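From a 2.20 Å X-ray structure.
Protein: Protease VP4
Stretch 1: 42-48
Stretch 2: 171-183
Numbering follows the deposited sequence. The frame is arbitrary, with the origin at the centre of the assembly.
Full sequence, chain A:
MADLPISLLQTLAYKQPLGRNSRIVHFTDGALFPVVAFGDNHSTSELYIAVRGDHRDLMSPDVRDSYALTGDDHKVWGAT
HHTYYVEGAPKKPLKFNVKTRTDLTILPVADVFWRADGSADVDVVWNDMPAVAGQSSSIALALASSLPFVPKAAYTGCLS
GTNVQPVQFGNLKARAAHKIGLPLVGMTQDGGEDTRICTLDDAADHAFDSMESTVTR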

ATOM      1  N   HIS A  42      13.154 -11.675  12.623  1.00 13.26           N
ATOM      2  CA  HIS A  42      11.846 -10.980  12.586  1.00 13.83           C
ATOM      3  C   HIS A  42      11.219 -10.685  11.170  1.00 12.87           C
ATOM      4  O   HIS A  42      11.890 -10.615  10.173  1.00 13.38           O
ATOM      5  CB  HIS A  42      11.860  -9.745  13.566  1.00 13.70           C
ATOM      6  CG  HIS A  42      12.370  -8.488  12.946  1.00 22.16           C
ATOM      7  ND1 HIS A  42      13.390  -8.479  12.018  1.00 32.04           N
ATOM      8  CD2 HIS A  42      11.932  -7.204  13.027  1.00 26.70           C
ATOM      9  CE1 HIS A  42      13.559  -7.240  11.561  1.00 28.81           C
ATOM     10  NE2 HIS A  42      12.707  -6.444  12.182  1.00 26.29           N
ATOM     11  N   SER A  43       9.917 -10.500  11.176  1.00 11.48           N
ATOM     12  CA  SER A  43       9.101 -10.032  10.107  1.00  9.14           C
ATOM     13  C   SER A  43       8.609  -8.647  10.474  1.00  9.11           C
ATOM     14  O   SER A  43       8.560  -8.316  11.660  1.00  6.44           O
ATOM     15  CB  SER A  43       7.885 -10.943   9.874  1.00  8.15           C
ATOM     16  OG  SER A  43       8.333 -12.306   9.823  1.00  7.83           O
ATOM     17  N   THR A  44       8.287  -7.860   9.421  1.00  7.68           N
ATOM     18  CA  THR A  44       7.796  -6.518   9.513  1.00 10.57           C
ATOM     19  C   THR A  44       6.476  -6.362   8.703  1.00  8.96           C
ATOM     20  O   THR A  44       6.286  -7.056   7.795  1.00  8.91           O
ATOM     21  CB  THR A  44       8.898  -5.420   8.934  1.00  9.86           C
ATOM     22  OG1 THR A  44       9.230  -5.742   7.549  1.00 16.08           O
ATOM     23  CG2 THR A  44      10.190  -5.425   9.770  1.00 10.69           C
ATOM     24  N   SER A  45       5.616  -5.435   9.112  1.00  7.68           N
ATOM     25  CA  SER A  45       4.384  -5.053   8.409  1.00  8.40           C
ATOM     26  C   SER A  45       4.313  -3.572   8.711  1.00  8.12           C
ATOM     27  O   SER A  45       4.409  -3.134   9.949  1.00  8.49           O
ATOM     28  CB  SER A  45       3.184  -5.742   9.133  1.00  8.70           C
ATOM     29  OG  SER A  45       2.040  -5.537   8.457  1.00 10.81           O
ATOM     30  N   GLU A  46       4.050  -2.806   7.667  1.00  8.05           N
ATOM     31  CA  GLU A  46       4.048  -1.321   7.712  1.00 10.45           C
ATOM     32  C   GLU A  46       3.021  -0.845   6.692  1.00 10.24           C
ATOM     33  O   GLU A  46       2.883  -1.467   5.674  1.00 14.16           O
ATOM     34  CB  GLU A  46       5.366  -0.930   7.011  1.00 11.44           C
ATOM     35  CG  GLU A  46       6.165   0.022   7.615  1.00 13.16           C
ATOM     36  CD  GLU A  46       7.585  -0.053   7.036  1.00 13.86           C
ATOM     37  OE1 GLU A  46       8.097  -1.174   6.694  1.00 16.53           O
ATOM     38  OE2 GLU A  46       8.206   1.018   6.911  1.00 15.32           O
ATOM     39  N   LEU A  47       2.500   0.374   6.792  1.00 13.32           N
ATOM     40  CA  LEU A  47       1.884   1.076   5.608  1.00 12.33           C
ATOM     41  C   LEU A  47       2.801   1.909   4.844  1.00 12.31           C
ATOM     42  O   LEU A  47       3.754   2.420   5.357  1.00 16.29           O
ATOM     43  CB  LEU A  47       0.755   1.932   6.096  1.00 11.71           C
ATOM     44  CG  LEU A  47      -0.317   1.021   6.724  1.00  8.95           C
ATOM     45  CD1 LEU A  47      -1.380   2.002   7.173  1.00 10.99           C
ATOM     46  CD2 LEU A  47      -0.929  -0.066   5.886  1.00  6.43           C
ATOM     47  N   TYR A  48       2.528   1.991   3.569  1.00 15.20           N
ATOM     48  CA  TYR A  48       3.114   2.924   2.606  1.00 15.14           C
ATOM     49  C   TYR A  48       1.939   3.584   1.925  1.00 16.28           C
ATOM     50  O   TYR A  48       0.836   3.018   1.894  1.00 19.65           O
ATOM     51  CB  TYR A  48       3.951   2.208   1.518  1.00 14.32           C
ATOM     52  CG  TYR A  48       5.367   1.736   1.880  1.00 13.52           C
ATOM     53  CD1 TYR A  48       5.646   1.017   3.046  1.00 13.51           C
ATOM     54  CD2 TYR A  48       6.394   1.981   1.037  1.00 18.82           C
ATOM     55  CE1 TYR A  48       6.949   0.583   3.351  1.00 16.59           C
ATOM     56  CE2 TYR A  48       7.683   1.581   1.342  1.00 10.45           C
ATOM     57  CZ  TYR A  48       7.977   0.903   2.472  1.00 13.15           C
ATOM     58  OH  TYR A  48       9.381   0.523   2.637  1.00 17.25           O
TER
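Stretch 2 (171-183) NLKARAAHKIGLP

Stretch 2 begins within a helix that started earlier in the chain, and it packs against the strand formed by Ser 43 to Tyr 48, which continues later in the chain. The two elements run in broadly the same sense: their N-to-C directions differ by 48° (signed crossing angle -48°), and their axes approach to 6.6 Å. Where the backbones come nearest, Glu 46 CA and Ala 176 CA are 4.9 Å apart; the glutamate's CA-to-CB bond points away, and the residue facing the strand is an alanine. A type I beta turn runs from His 178 to Gly 181, with Gly 181 N hydrogen-bonded to His 178 O at 2.6 Å. Gly 181 has a phi of 79°, a value that by itself favours glycine. Leu 182 and Pro 183 then follow in extended conformation.

The strand's alternation decides which of its side chains meet the helix. The CA-to-CB bonds of Ser 43, Ser 45 and Leu 47 point toward stretch 2, while those of Thr 44 and Glu 46 point away.

One hydrogen bond joins the stretches: Ser 45 OG donates to Leu 172 O across a very short 2.5 Å. The acceptor is a backbone carbonyl of the helix, and the small serine, with chi1 in the t rotamer, brings its hydroxyl directly to it. The same hydroxyl oxygen lies close to the helix surface, with Ser 45 OG 3.1 Å from Ala 176 CB and 3.8 Å from Lys 173 CA.

The remaining contacts are chiefly van der Waals. Ala 176, whose CA-to-CB bond points toward the strand, suits the close crossing because its methyl fills little space; Ala 176 CB lies 3.6 Å from Glu 46 N, against the strand backbone itself. On the N-terminal side, Leu 172 starts sideways, but its end comes nearer to the strand: Leu 172 CG is 3.9 Å from Ser 45 CB, and Leu 172 CD2 is 4.3 Å from Ser 43 CB.

Farther along, Leu 47 supplies the longer apolar side chain that reaches both the helix and residues of the turn and just beyond it. Leu 47 CD2 is 4.0 Å from Ala 176 CB, and Leu 47 CG rests 3.6 Å from Ala 176 O. Its other methyl, Leu 47 CD1, meets Ile 180 CD1 at 3.9 Å and Leu 182 CD1 at 4.4 Å. Ile 180, within the turn, and Leu 182, just past it, both have CA-to-CB bonds directed toward the strand, and their branched aliphatic side chains extend the apolar contact begun at Ala 176.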

ATOM      1  N   ASN A 171      -3.358 -11.553   7.389  1.00 10.30           N
ATOM      2  CA  ASN A 171      -3.201 -11.323   8.778  1.00 10.38           C
ATOM      3  C   ASN A 171      -2.053 -10.424   9.282  1.00  9.47           C
ATOM      4  O   ASN A 171      -2.215  -9.633  10.149  1.00  8.59           O
ATOM      5  CB  ASN A 171      -3.022 -12.686   9.412  1.00 12.14           C
ATOM      6  CG  ASN A 171      -3.274 -12.603  10.858  1.00 20.54           C
ATOM      7  OD1 ASN A 171      -2.522 -11.928  11.592  1.00 28.53           O
ATOM      8  ND2 ASN A 171      -4.421 -13.101  11.275  1.00 29.00           N
ATOM      9  N   LEU A 172      -0.850 -10.604   8.794  1.00  8.36           N
ATOM     10  CA  LEU A 172       0.202  -9.708   9.139  1.00  7.74           C
ATOM     11  C   LEU A 172       0.024  -8.290   8.500  1.00  7.56           C
ATOM     12  O   LEU A 172       0.428  -7.271   9.122  1.00  5.47           O
ATOM     13  CB  LEU A 172       1.538 -10.327   8.623  1.00 10.03           C
ATOM     14  CG  LEU A 172       2.864  -9.588   8.823  1.00  4.63           C
ATOM     15  CD1 LEU A 172       3.130  -9.553  10.238  1.00  2.00           C
ATOM     16  CD2 LEU A 172       3.987 -10.448   8.082  1.00  3.48           C
ATOM     17  N   LYS A 173      -0.460  -8.282   7.248  1.00  5.90           N
ATOM     18  CA  LYS A 173      -0.904  -7.043   6.588  1.00  4.73           C
ATOM     19  C   LYS A 173      -1.910  -6.269   7.364  1.00  6.37           C
ATOM     20  O   LYS A 173      -1.647  -5.063   7.502  1.00  7.44           O
ATOM     21  CB  LYS A 173      -1.300  -7.201   5.107  1.00  2.00           C
ATOM     22  CG  LYS A 173      -0.189  -7.375   4.281  1.00  2.00           C
ATOM     23  CD  LYS A 173      -0.712  -7.907   2.888  1.00 10.80           C
ATOM     24  CE  LYS A 173       0.426  -8.503   2.169  1.00 10.79           C
ATOM     25  NZ  LYS A 173       0.871  -7.645   1.115  1.00 16.11           N
ATOM     26  N   ALA A 174      -2.936  -6.923   7.988  1.00  6.52           N
ATOM     27  CA  ALA A 174      -4.005  -6.250   8.731  1.00  7.35           C
ATOM     28  C   ALA A 174      -3.403  -5.562   9.951  1.00 11.52           C
ATOM     29  O   ALA A 174      -3.812  -4.424  10.315  1.00 12.35           O
ATOM     30  CB  ALA A 174      -5.038  -7.285   9.240  1.00  8.77           C
ATOM     31  N   ARG A 175      -2.404  -6.198  10.584  1.00  9.60           N
ATOM     32  CA  ARG A 175      -1.732  -5.533  11.676  1.00 10.45           C
ATOM     33  C   ARG A 175      -1.336  -4.090  11.338  1.00  8.40           C
ATOM     34  O   ARG A 175      -1.469  -3.251  12.111  1.00 11.73           O
ATOM     35  CB  ARG A 175      -0.470  -6.306  12.088  1.00 10.35           C
ATOM     36  CG  ARG A 175      -0.696  -7.676  12.496  1.00 16.06           C
ATOM     37  CD  ARG A 175      -1.417  -7.675  13.818  1.00 23.44           C
ATOM     38  NE  ARG A 175      -1.353  -9.002  14.397  1.00 25.77           N
ATOM     39  CZ  ARG A 175      -1.434  -9.273  15.695  1.00 26.56           C
ATOM     40  NH1 ARG A 175      -1.598  -8.275  16.631  1.00 21.71           N
ATOM     41  NH2 ARG A 175      -1.351 -10.565  16.038  1.00 29.32           N
ATOM     42  N   ALA A 176      -0.846  -3.821  10.150  1.00 10.39           N
ATOM     43  CA  ALA A 176      -0.247  -2.572   9.750  1.00  8.67           C
ATOM     44  C   ALA A 176      -1.372  -1.575   9.601  1.00  9.19           C
ATOM     45  O   ALA A 176      -1.266  -0.389   9.931  1.00 11.03           O
ATOM     46  CB  ALA A 176       0.512  -2.807   8.399  1.00  6.27           C
ATOM     47  N   ALA A 177      -2.485  -2.050   9.130  1.00  9.33           N
ATOM     48  CA  ALA A 177      -3.610  -1.181   8.957  1.00  8.61           C
ATOM     49  C   ALA A 177      -4.231  -0.859  10.315  1.00  8.08           C
ATOM     50  O   ALA A 177      -4.575   0.270  10.533  1.00  7.93           O
ATOM     51  CB  ALA A 177      -4.666  -1.884   8.051  1.00  7.82           C
ATOM     52  N   HIS A 178      -4.436  -1.859  11.189  1.00  7.36           N
ATOM     53  CA  HIS A 178      -5.219  -1.742  12.467  1.00  8.09           C
ATOM     54  C   HIS A 178      -4.398  -0.857  13.466  1.00  9.15           C
ATOM     55  O   HIS A 178      -4.960  -0.068  14.226  1.00  7.41           O
ATOM     56  CB  HIS A 178      -5.501  -3.154  13.016  1.00  8.37           C
ATOM     57  CG  HIS A 178      -6.391  -3.978  12.136  1.00  7.06           C
ATOM     58  ND1 HIS A 178      -6.842  -5.236  12.529  1.00 12.95           N
ATOM     59  CD2 HIS A 178      -6.968  -3.719  10.901  1.00  3.91           C
ATOM     60  CE1 HIS A 178      -7.626  -5.742  11.570  1.00 10.57           C
ATOM     61  NE2 HIS A 178      -7.753  -4.829  10.581  1.00  8.93           N
ATOM     62  N   LYS A 179      -3.064  -0.909  13.329  1.00  9.46           N
ATOM     63  CA  LYS A 179      -2.207  -0.162  14.143  1.00 10.33           C
ATOM     64  C   LYS A 179      -2.545   1.306  14.103  1.00 11.28           C
ATOM     65  O   LYS A 179      -2.376   2.072  15.084  1.00 11.49           O
ATOM     66  CB  LYS A 179      -0.739  -0.446  13.798  1.00 11.49           C
ATOM     67  CG  LYS A 179       0.231   0.316  14.803  1.00 10.18           C
ATOM     68  CD  LYS A 179       1.741   0.270  14.328  1.00 12.46           C
ATOM     69  CE  LYS A 179       2.787   0.972  15.329  1.00 18.81           C
ATOM     70  NZ  LYS A 179       4.351   1.014  14.948  1.00 17.27           N
ATOM     71  N   ILE A 180      -2.991   1.763  12.954  1.00 10.59           N
ATOM     72  CA  ILE A 180      -3.472   3.097  12.999  1.00  9.45           C
ATOM     73  C   ILE A 180      -4.964   3.248  12.884  1.00 10.21           C
ATOM     74  O   ILE A 180      -5.368   4.256  12.496  1.00  7.58           O
ATOM     75  CB  ILE A 180      -2.690   4.006  12.051  1.00 11.28           C
ATOM     76  CG1 ILE A 180      -2.884   3.609  10.580  1.00  9.53           C
ATOM     77  CG2 ILE A 180      -1.191   4.063  12.452  1.00  6.48           C
ATOM     78  CD1 ILE A 180      -2.437   4.765   9.738  1.00 11.57           C
ATOM     79  N   GLY A 181      -5.777   2.226  13.263  1.00 11.48           N
ATOM     80  CA  GLY A 181      -7.292   2.397  13.216  1.00 12.03           C
ATOM     81  C   GLY A 181      -8.010   2.265  11.840  1.00  9.23           C
ATOM     82  O   GLY A 181      -9.153   2.579  11.740  1.00 10.31           O
ATOM     83  N   LEU A 182      -7.358   1.669  10.871  1.00  7.84           N
ATOM     84  CA  LEU A 182      -7.840   1.499   9.495  1.00  8.50           C
ATOM     85  C   LEU A 182      -8.144   0.056   9.198  1.00  8.51           C
ATOM     86  O   LEU A 182      -7.361  -0.799   9.685  1.00  8.22           O
ATOM     87  CB  LEU A 182      -6.766   1.913   8.486  1.00  6.75           C
ATOM     88  CG  LEU A 182      -6.296   3.345   8.517  1.00  4.91           C
ATOM     89  CD1 LEU A 182      -5.432   3.774   7.257  1.00  4.79           C
ATOM     90  CD2 LEU A 182      -7.549   4.339   8.604  1.00  2.00           C
ATOM     91  N   PRO A 183      -9.253  -0.207   8.425  1.00  8.38           N
ATOM     92  CA  PRO A 183      -9.394  -1.481   7.832  1.00  9.10           C
ATOM     93  C   PRO A 183      -8.435  -1.854   6.736  1.00 10.45           C
ATOM     94  O   PRO A 183      -7.978  -1.014   5.937  1.00 10.46           O
ATOM     95  CB  PRO A 183     -10.884  -1.492   7.345  1.00 11.02           C
ATOM     96  CG  PRO A 183     -11.087  -0.043   6.927  1.00 12.00           C
ATOM     97  CD  PRO A 183     -10.435   0.642   8.132  1.00  7.29           C
TER